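Local coordinates for agmatinase (Burkholderia thailandensis, PDB 4DZ4), which probably catalyses the manganese-dependent hydrolysis of agmatine to putrescine and urea, as a member of the arginase family, at residues V47-S52 and D94-I99; D57-F62 and G136-I141; T244-C249 and D287-A292. One frame throughout, in Å; residues are numbered along the deposited sequence.

Contact 1. Residues V47-S52 and D94-I99; sequences VDVVVS and DDLAVI
Val49 pairs with Val98 and Val50 with Ile99 in parallel register, Val49 CA lying 4.7 Å from Val98 CA. The ladder runs Val49 N to Ala97 O, Ile99 N to Val49 O and Val51 N to Ile99 O. Ahead of the strands, Ala97 O also accepts from Asp48 N (2.7 Å), so one carbonyl grips two successive amides. The carboxylate of Asp48 returns the bond: its OD2 takes the N-H of Ala97 at 2.8 Å on the anti side, nearly straight at 176°. CG of Asp48 stands beside its own backbone N (chi1 -62°), on the side of Ala97, while its CB meets Leu96 CD1 at 3.5 Å. Lys320 of helix 300-323 forms a salt bridge with the same OD2. These strands, 49-54 and 98-103, are neighbours near one edge of the parallel sheet of the arginase alpha/beta fold, and their side chains alternate between its faces. On one face Val98 is flanked by two valines: its CG2 reaches Val49 CB, and its CG1 lies 4.0 Å from Val51 CG2. Leu313 of helix 300-323 covers Val49 and Val98 there. On the other, Ile99 lies alongside Val50, pointing the same way, with CD1 4.0 Å from Val50 CG2, whereas its CG2 branch meets Val47 CG2 at 3.8 Å, the two side chains crossing at about a right angle.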
loop_
_atom_site.group_PDB
_atom_site.type_symbol
_atom_site.label_atom_id
_atom_site.label_comp_id
_atom_site.label_asym_id
_atom_site.label_seq_id
_atom_site.Cartn_x
_atom_site.Cartn_y
_atom_site.Cartn_z
ATOM N N VAL B 47 17.317 0.862 -37.593
ATOM C CA VAL B 47 16.582 1.350 -36.408
ATOM C C VAL B 47 16.659 2.869 -36.290
ATOM O O VAL B 47 17.722 3.454 -36.398
ATOM C CB VAL B 47 17.086 0.684 -35.110
ATOM C CG1 VAL B 47 16.463 1.346 -33.868
ATOM C CG2 VAL B 47 16.769 -0.804 -35.128
ATOM N N ASP B 48 15.519 3.505 -36.035
ATOM C CA ASP B 48 15.463 4.966 -35.884
ATOM C C ASP B 48 15.648 5.418 -34.437
ATOM O O ASP B 48 16.303 6.429 -34.166
ATOM C CB ASP B 48 14.112 5.504 -36.381
ATOM C CG ASP B 48 13.878 5.240 -37.871
ATOM O OD1 ASP B 48 14.805 5.458 -38.664
ATOM O OD2 ASP B 48 12.763 4.818 -38.247
ATOM N N VAL B 49 15.036 4.689 -33.518
ATOM C CA VAL B 49 15.139 5.009 -32.089
ATOM C C VAL B 49 15.355 3.744 -31.277
ATOM O O VAL B 49 14.649 2.741 -31.466
ATOM C CB VAL B 49 13.892 5.727 -31.534
ATOM C CG1 VAL B 49 14.132 6.125 -30.079
ATOM C CG2 VAL B 49 13.517 6.947 -32.385
ATOM N N VAL B 50 16.318 3.814 -30.357
ATOM C CA VAL B 50 16.581 2.722 -29.414
ATOM C C VAL B 50 16.139 3.155 -28.016
ATOM O O VAL B 50 16.671 4.138 -27.463
ATOM C CB VAL B 50 18.069 2.353 -29.356
ATOM C CG1 VAL B 50 18.328 1.328 -28.245
ATOM C CG2 VAL B 50 18.498 1.800 -30.719
ATOM N N VAL B 51 15.194 2.407 -27.455
ATOM C CA VAL B 51 14.817 2.569 -26.044
ATOM C C VAL B 51 15.703 1.623 -25.229
ATOM O O VAL B 51 15.824 0.437 -25.591
ATOM C CB VAL B 51 13.323 2.211 -25.808
ATOM C CG1 VAL B 51 12.948 2.393 -24.328
ATOM C CG2 VAL B 51 12.445 3.125 -26.653
ATOM N N SER B 52 16.293 2.105 -24.128
ATOM C CA SER B 52 17.072 1.211 -23.277
ATOM C C SER B 52 16.945 1.710 -21.857
ATOM O O SER B 52 16.562 2.870 -21.650
ATOM C CB SER B 52 18.549 1.148 -23.711
ATOM O OG SER B 52 19.232 2.371 -23.440
ATOM N N ASP B 94 4.433 2.348 -37.699
ATOM C CA ASP B 94 4.268 2.047 -39.125
ATOM C C ASP B 94 5.395 2.626 -39.956
ATOM O O ASP B 94 5.722 2.082 -41.016
ATOM C CB ASP B 94 2.898 2.492 -39.627
ATOM C CG ASP B 94 1.805 1.536 -39.212
ATOM O OD1 ASP B 94 2.117 0.348 -38.934
ATOM O OD2 ASP B 94 0.636 1.966 -39.137
ATOM N N ASP B 95 5.998 3.726 -39.503
ATOM C CA ASP B 95 7.111 4.284 -40.253
ATOM C C ASP B 95 8.266 4.820 -39.436
ATOM O O ASP B 95 9.184 5.403 -40.001
ATOM C CB ASP B 95 6.639 5.295 -41.314
ATOM C CG ASP B 95 5.767 6.373 -40.745
ATOM O OD1 ASP B 95 5.932 6.740 -39.562
ATOM O OD2 ASP B 95 4.898 6.867 -41.497
ATOM N N LEU B 96 8.227 4.595 -38.116
ATOM C CA LEU B 96 9.371 4.848 -37.251
ATOM C C LEU B 96 9.778 3.521 -36.613
ATOM O O LEU B 96 8.970 2.878 -35.935
ATOM C CB LEU B 96 9.029 5.846 -36.120
ATOM C CG LEU B 96 10.181 6.312 -35.208
ATOM C CD1 LEU B 96 11.103 7.317 -35.878
ATOM C CD2 LEU B 96 9.639 6.915 -33.902
ATOM N N ALA B 97 11.040 3.152 -36.824
ATOM C CA ALA B 97 11.593 1.863 -36.389
ATOM C C ALA B 97 12.189 2.054 -34.988
ATOM O O ALA B 97 13.215 2.701 -34.820
ATOM C CB ALA B 97 12.650 1.394 -37.387
ATOM N N VAL B 98 11.489 1.503 -34.003
ATOM C CA VAL B 98 11.832 1.653 -32.580
ATOM C C VAL B 98 11.992 0.273 -31.981
ATOM O O VAL B 98 11.108 -0.573 -32.163
ATOM C CB VAL B 98 10.721 2.400 -31.820
ATOM C CG1 VAL B 98 11.117 2.638 -30.348
ATOM C CG2 VAL B 98 10.406 3.726 -32.485
ATOM N N ILE B 99 13.098 0.044 -31.266
ATOM C CA ILE B 99 13.315 -1.229 -30.584
ATOM C C ILE B 99 13.545 -0.988 -29.094
ATOM O O ILE B 99 13.831 0.152 -28.667
ATOM C CB ILE B 99 14.508 -2.012 -31.164
ATOM C CG1 ILE B 99 15.831 -1.237 -30.875
ATOM C CG2 ILE B 99 14.248 -2.267 -32.650
ATOM C CD1 ILE B 99 17.147 -1.985 -31.083
#

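Contact 2. Residues D57-F62 and G136-I141; sequences DLATTF and GGDHYI. With MN (manganese (II) ion), chain P; EDO (1,2-ethanediol), chain U.
The carboxylate of Asp138 meets Ala59 through its oxygens, and the Ala59 methyl lies oblique to the phenol ring of Tyr140, nearest CG. OD2 receives the Ala59 N-H at 3.0 Å on its syn side, 24° out of the carboxylate plane, in a bent bond of 143°. OD1 turns back to its own segment and takes Tyr140 N nearly along the C-O axis, closing an Asx turn at the start of the short 3-10 segment 139-141. With both oxygens engaged, rotation of the acid should be restricted. CG of Asp138, between its backbone N and carbonyl carbon (chi1 77°), is thereby brought up to Ala59 CB and Asp57 CA. Thr60 CG2 packs against Asp138 CB at 3.6 Å, and Ala59 CB touches Asp138 OD2 at 3.4 Å and Tyr140 CB at 3.5 Å. The type I turn from Asp57 to Thr60 that presents the Ala59 amide is itself tied by Thr60 OG1, which donates to Asp57 O at 2.8 Å. Asp57 OD2 is hydrogen-bonded to Ser64 of a second subunit, placing the turn at a subunit interface. The imidazole of His139 leads away from the turn and binds a manganese ion through ND1 at 2.2 Å, completing with Asp163, Asp167 and Asp246 the protein ligands of that site. Its NE2 is hydrogen-bonded to Thr244, so both ring nitrogens are held. The two loops follow strands 49-54 and 131-136, adjacent in the sheet, and lead into helices 69-76 and 142-153, while helix 114-126 packs against Leu58, Tyr140 and Ile141.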
loop_
_atom_site.group_PDB
_atom_site.type_symbol
_atom_site.label_atom_id
_atom_site.label_comp_id
_atom_site.label_asym_id
_atom_site.label_seq_id
_atom_site.Cartn_x
_atom_site.Cartn_y
_atom_site.Cartn_z
ATOM N N ASP B 57 20.658 3.544 -9.093
ATOM C CA ASP B 57 20.208 4.491 -8.052
ATOM C C ASP B 57 21.288 4.760 -7.003
ATOM O O ASP B 57 21.021 5.312 -5.934
ATOM C CB ASP B 57 18.847 4.119 -7.401
ATOM C CG ASP B 57 18.875 2.779 -6.683
ATOM O OD1 ASP B 57 19.961 2.235 -6.487
ATOM O OD2 ASP B 57 17.776 2.289 -6.346
ATOM N N LEU B 58 22.524 4.419 -7.344
ATOM C CA LEU B 58 23.653 4.640 -6.419
ATOM C C LEU B 58 23.996 6.110 -6.207
ATOM O O LEU B 58 24.672 6.465 -5.247
ATOM C CB LEU B 58 24.909 3.866 -6.897
ATOM C CG LEU B 58 24.684 2.368 -7.107
ATOM C CD1 LEU B 58 25.940 1.704 -7.659
ATOM C CD2 LEU B 58 24.269 1.685 -5.796
ATOM N N ALA B 59 23.536 6.981 -7.104
ATOM C CA ALA B 59 23.907 8.406 -7.035
ATOM C C ALA B 59 22.835 9.229 -6.302
ATOM O O ALA B 59 22.971 10.444 -6.142
ATOM C CB ALA B 59 24.131 8.970 -8.436
ATOM N N THR B 60 21.798 8.544 -5.804
ATOM C CA THR B 60 20.660 9.225 -5.166
ATOM C C THR B 60 20.984 9.822 -3.804
ATOM O O THR B 60 21.849 9.325 -3.052
ATOM C CB THR B 60 19.422 8.310 -4.982
ATOM O OG1 THR B 60 19.815 7.132 -4.256
ATOM C CG2 THR B 60 18.773 7.909 -6.310
ATOM N N THR B 61 20.297 10.907 -3.468
ATOM C CA THR B 61 20.584 11.599 -2.207
ATOM C C THR B 61 19.526 11.398 -1.143
ATOM O O THR B 61 19.785 11.661 0.046
ATOM C CB THR B 61 20.749 13.115 -2.404
ATOM O OG1 THR B 61 19.579 13.641 -3.052
ATOM C CG2 THR B 61 21.982 13.411 -3.273
ATOM N N PHE B 62 18.348 10.922 -1.540
ATOM C CA PHE B 62 17.306 10.664 -0.540
ATOM C C PHE B 62 16.852 9.221 -0.675
ATOM O O PHE B 62 17.607 8.332 -0.288
ATOM C CB PHE B 62 16.157 11.723 -0.560
ATOM C CG PHE B 62 15.094 11.494 0.501
ATOM C CD1 PHE B 62 15.395 10.815 1.701
ATOM C CD2 PHE B 62 13.778 11.930 0.284
ATOM C CE1 PHE B 62 14.398 10.582 2.675
ATOM C CE2 PHE B 62 12.781 11.706 1.249
ATOM C CZ PHE B 62 13.094 11.021 2.436
ATOM N N GLY B 136 15.596 5.902 -17.004
ATOM C CA GLY B 136 16.342 5.773 -15.773
ATOM C C GLY B 136 15.562 4.971 -14.713
ATOM O O GLY B 136 14.421 4.601 -14.924
ATOM N N GLY B 137 16.143 4.732 -13.532
ATOM C CA GLY B 137 17.495 5.166 -13.189
ATOM C C GLY B 137 17.504 6.605 -12.676
ATOM O O GLY B 137 16.668 7.450 -13.049
ATOM N N ASP B 138 18.470 6.882 -11.816
ATOM C CA ASP B 138 18.588 8.232 -11.257
ATOM C C ASP B 138 19.229 9.208 -12.245
ATOM O O ASP B 138 19.754 8.809 -13.298
ATOM C CB ASP B 138 19.233 8.216 -9.851
ATOM C CG ASP B 138 20.771 8.013 -9.882
ATOM O OD1 ASP B 138 21.463 8.680 -10.693
ATOM O OD2 ASP B 138 21.285 7.228 -9.031
ATOM N N HIS B 139 19.119 10.493 -11.943
ATOM C CA HIS B 139 19.509 11.520 -12.925
ATOM C C HIS B 139 20.974 11.539 -13.287
ATOM O O HIS B 139 21.358 12.116 -14.318
ATOM C CB HIS B 139 19.053 12.906 -12.459
ATOM C CG HIS B 139 18.514 13.770 -13.591
ATOM N ND1 HIS B 139 17.657 14.790 -13.378
ATOM C CD2 HIS B 139 18.737 13.720 -14.963
ATOM C CE1 HIS B 139 17.336 15.353 -14.551
ATOM N NE2 HIS B 139 17.996 14.700 -15.531
ATOM N N TYR B 140 21.822 10.932 -12.450
ATOM C CA TYR B 140 23.252 10.910 -12.764
ATOM C C TYR B 140 23.488 10.351 -14.173
ATOM O O TYR B 140 24.431 10.774 -14.866
ATOM C CB TYR B 140 24.039 10.081 -11.744
ATOM C CG TYR B 140 25.497 9.988 -12.141
ATOM C CD1 TYR B 140 26.388 10.998 -11.805
ATOM C CD2 TYR B 140 25.963 8.899 -12.899
ATOM C CE1 TYR B 140 27.723 10.931 -12.200
ATOM C CE2 TYR B 140 27.288 8.825 -13.308
ATOM C CZ TYR B 140 28.163 9.842 -12.935
ATOM O OH TYR B 140 29.491 9.788 -13.326
ATOM N N ILE B 141 22.642 9.407 -14.603
ATOM C CA ILE B 141 22.892 8.747 -15.913
ATOM C C ILE B 141 23.009 9.741 -17.068
ATOM O O ILE B 141 23.696 9.472 -18.070
ATOM C CB ILE B 141 21.846 7.646 -16.245
ATOM C CG1 ILE B 141 20.472 8.253 -16.625
ATOM C CG2 ILE B 141 21.765 6.622 -15.085
ATOM C CD1 ILE B 141 19.447 7.237 -17.144
HETATM MN MN MN P . 17.309 15.688 -11.414
HETATM C C1 EDO U . 20.304 17.007 -4.864
HETATM O O1 EDO U . 20.574 16.946 -3.458
HETATM C C2 EDO U . 18.810 17.112 -5.070
HETATM O O2 EDO U . 18.292 15.830 -4.718
HETATM O O HOH W 1 16.842 16.044 -9.557
#

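Contact 3. Residues T244-C249 and D287-A292; sequences TFDIDC and DVVEVA. With MN (manganese (II) ion), chain Q; MN (manganese (II) ion), chain P.
Thr244 and Asp287 lie side by side at the closely packed end of the contact, the hydroxyl OG1 of Thr244 giving its proton to the syn lone pair of Asp287 OD1 at 2.6 Å. OG1 stands anti to the backbone N (chi1 178°), which sets it beside that oxygen, while Asp287 OD2 is held by Tyr242 and Thr142; this buried acid is thus gripped at both oxygens. From here the parallel strands, their axes 4.7 Å apart, are laced by Phe245 N to Asp287 O, Val289 N to Phe245 O and a nearly straight Ile247 N to Val289 O bond (177°). Val289 CG2 presses against Asp246 CA at 3.5 Å. Beyond the strand ends the contact thins to a few side-chain touches, such as Ile247 CG2 to Val291 CG2 at 4.0 Å; the metal centre lies on the side of Asp246 and Asp248. Asp246 OD2 bridges both manganese ions, 2.2 Å from the one that Asp248 binds through both oxygens and 2.6 Å from the other, and a water bridges the same two ions. OD1 of Asp246 accepts Asp248 N from above the carboxylate plane, an Asx turn that probably helps to position Asp248. Glu290 crosses the Asp246 side chain obliquely, its CB 3.3 Å from Asp246 OD1. Strands 240-246 and 282-289, joined through helix 268-276 as a beta-alpha-beta unit, have strand 158-162 beside Thr244 and helix 300-323 against Phe245, Val288 and Val291.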
loop_
_atom_site.group_PDB
_atom_site.type_symbol
_atom_site.label_atom_id
_atom_site.label_comp_id
_atom_site.label_asym_id
_atom_site.label_seq_id
_atom_site.Cartn_x
_atom_site.Cartn_y
_atom_site.Cartn_z
ATOM N N THR B 244 15.938 16.058 -21.127
ATOM C CA THR B 244 16.046 15.158 -19.975
ATOM C C THR B 244 14.866 15.448 -19.064
ATOM O O THR B 244 14.673 16.586 -18.636
ATOM C CB THR B 244 17.431 15.262 -19.274
ATOM O OG1 THR B 244 17.464 14.403 -18.127
ATOM C CG2 THR B 244 17.766 16.712 -18.839
ATOM N N PHE B 245 14.049 14.437 -18.835
ATOM C CA PHE B 245 12.829 14.617 -18.054
ATOM C C PHE B 245 12.911 13.857 -16.739
ATOM O O PHE B 245 12.792 12.627 -16.727
ATOM C CB PHE B 245 11.595 14.169 -18.849
ATOM C CG PHE B 245 10.306 14.737 -18.318
ATOM C CD1 PHE B 245 9.799 14.297 -17.100
ATOM C CD2 PHE B 245 9.611 15.741 -19.033
ATOM C CE1 PHE B 245 8.622 14.831 -16.562
ATOM C CE2 PHE B 245 8.416 16.253 -18.527
ATOM C CZ PHE B 245 7.918 15.803 -17.287
ATOM N N ASP B 246 13.095 14.589 -15.647
ATOM C CA ASP B 246 13.074 14.000 -14.298
ATOM C C ASP B 246 11.601 14.013 -13.881
ATOM O O ASP B 246 10.998 15.064 -13.832
ATOM C CB ASP B 246 13.987 14.830 -13.378
ATOM C CG ASP B 246 14.004 14.339 -11.887
ATOM O OD1 ASP B 246 13.106 13.579 -11.477
ATOM O OD2 ASP B 246 14.920 14.758 -11.139
ATOM N N ILE B 247 11.015 12.836 -13.653
ATOM C CA ILE B 247 9.597 12.720 -13.307
ATOM C C ILE B 247 9.194 13.575 -12.087
ATOM O O ILE B 247 8.027 13.974 -11.971
ATOM C CB ILE B 247 9.181 11.236 -13.161
ATOM C CG1 ILE B 247 7.666 11.044 -13.493
ATOM C CG2 ILE B 247 9.597 10.680 -11.776
ATOM C CD1 ILE B 247 7.227 11.438 -14.896
ATOM N N ASP B 248 10.156 13.917 -11.228
ATOM C CA ASP B 248 9.853 14.797 -10.078
ATOM C C ASP B 248 9.591 16.256 -10.468
ATOM O O ASP B 248 9.258 17.083 -9.618
ATOM C CB ASP B 248 10.882 14.644 -8.932
ATOM C CG ASP B 248 12.228 15.380 -9.176
ATOM O OD1 ASP B 248 13.203 14.952 -8.505
ATOM O OD2 ASP B 248 12.342 16.321 -9.998
ATOM N N CYS B 249 9.720 16.559 -11.766
ATOM C CA CYS B 249 9.164 17.824 -12.313
ATOM C C CYS B 249 7.641 17.888 -11.950
ATOM O O CYS B 249 7.119 18.936 -11.560
ATOM C CB CYS B 249 9.322 17.828 -13.838
ATOM S SG CYS B 249 8.673 19.344 -14.577
ATOM N N ASP B 287 15.909 11.430 -22.323
ATOM C CA ASP B 287 15.766 10.429 -21.280
ATOM C C ASP B 287 14.637 10.820 -20.330
ATOM O O ASP B 287 14.207 11.978 -20.313
ATOM C CB ASP B 287 17.124 10.135 -20.584
ATOM C CG ASP B 287 17.698 11.334 -19.855
ATOM O OD1 ASP B 287 16.949 12.055 -19.153
ATOM O OD2 ASP B 287 18.925 11.556 -19.952
ATOM N N VAL B 288 14.135 9.820 -19.613
ATOM C CA VAL B 288 13.075 10.020 -18.642
ATOM C C VAL B 288 13.549 9.271 -17.397
ATOM O O VAL B 288 13.724 8.052 -17.443
ATOM C CB VAL B 288 11.745 9.439 -19.154
ATOM C CG1 VAL B 288 10.639 9.701 -18.128
ATOM C CG2 VAL B 288 11.405 10.025 -20.533
ATOM N N VAL B 289 13.775 10.017 -16.314
ATOM C CA VAL B 289 14.517 9.472 -15.165
ATOM C C VAL B 289 13.755 9.623 -13.847
ATOM O O VAL B 289 12.749 10.347 -13.770
ATOM C CB VAL B 289 15.877 10.175 -14.994
ATOM C CG1 VAL B 289 16.740 9.903 -16.250
ATOM C CG2 VAL B 289 15.716 11.691 -14.763
ATOM N N GLU B 290 14.267 8.890 -12.848
ATOM C CA GLU B 290 13.935 9.015 -11.411
ATOM C C GLU B 290 12.595 8.356 -11.052
ATOM O O GLU B 290 12.091 8.571 -9.947
ATOM C CB GLU B 290 14.004 10.473 -10.924
ATOM C CG GLU B 290 15.420 11.099 -10.955
ATOM C CD GLU B 290 16.338 10.680 -9.790
ATOM O OE1 GLU B 290 15.950 9.922 -8.884
ATOM O OE2 GLU B 290 17.491 11.118 -9.778
ATOM N N VAL B 291 12.032 7.536 -11.937
ATOM C CA VAL B 291 10.863 6.733 -11.505
ATOM C C VAL B 291 11.345 5.673 -10.478
ATOM O O VAL B 291 12.295 4.923 -10.759
ATOM C CB VAL B 291 10.169 6.069 -12.707
ATOM C CG1 VAL B 291 9.077 5.120 -12.207
ATOM C CG2 VAL B 291 9.563 7.149 -13.660
ATOM N N ALA B 292 10.708 5.640 -9.297
ATOM C CA ALA B 292 11.082 4.712 -8.221
ATOM C C ALA B 292 9.819 3.926 -7.837
ATOM O O ALA B 292 8.984 4.423 -7.072
ATOM C CB ALA B 292 11.658 5.495 -7.032
HETATM MN MN MN Q . 14.771 16.124 -9.473
HETATM MN MN MN P . 17.309 15.688 -11.414
HETATM O O HOH W 1 16.842 16.044 -9.557
#

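Contacts 2 and 3 meet at the manganese centre, their centres about 10 Å apart. His139 of contact 2 and Asp246 of contact 3 bind the same ion, and two further bonds join the segments: His139 NE2 lies 2.7 Å from Thr244 OG1, and His139 N lies 2.8 Å from Glu290 OE2. Thr244 and Glu290 thus hold the histidine at ring and backbone, as a second shell around the metal site. Contact 1 is remote from it, with centres about 26 Å from contact 2 and 21 Å from contact 3, but it belongs to the same sheet. Strand 49-54 begins in contact 1 and leads to the turn of contact 2, and strand 131-136 separates it from strand 282-289 of contact 3.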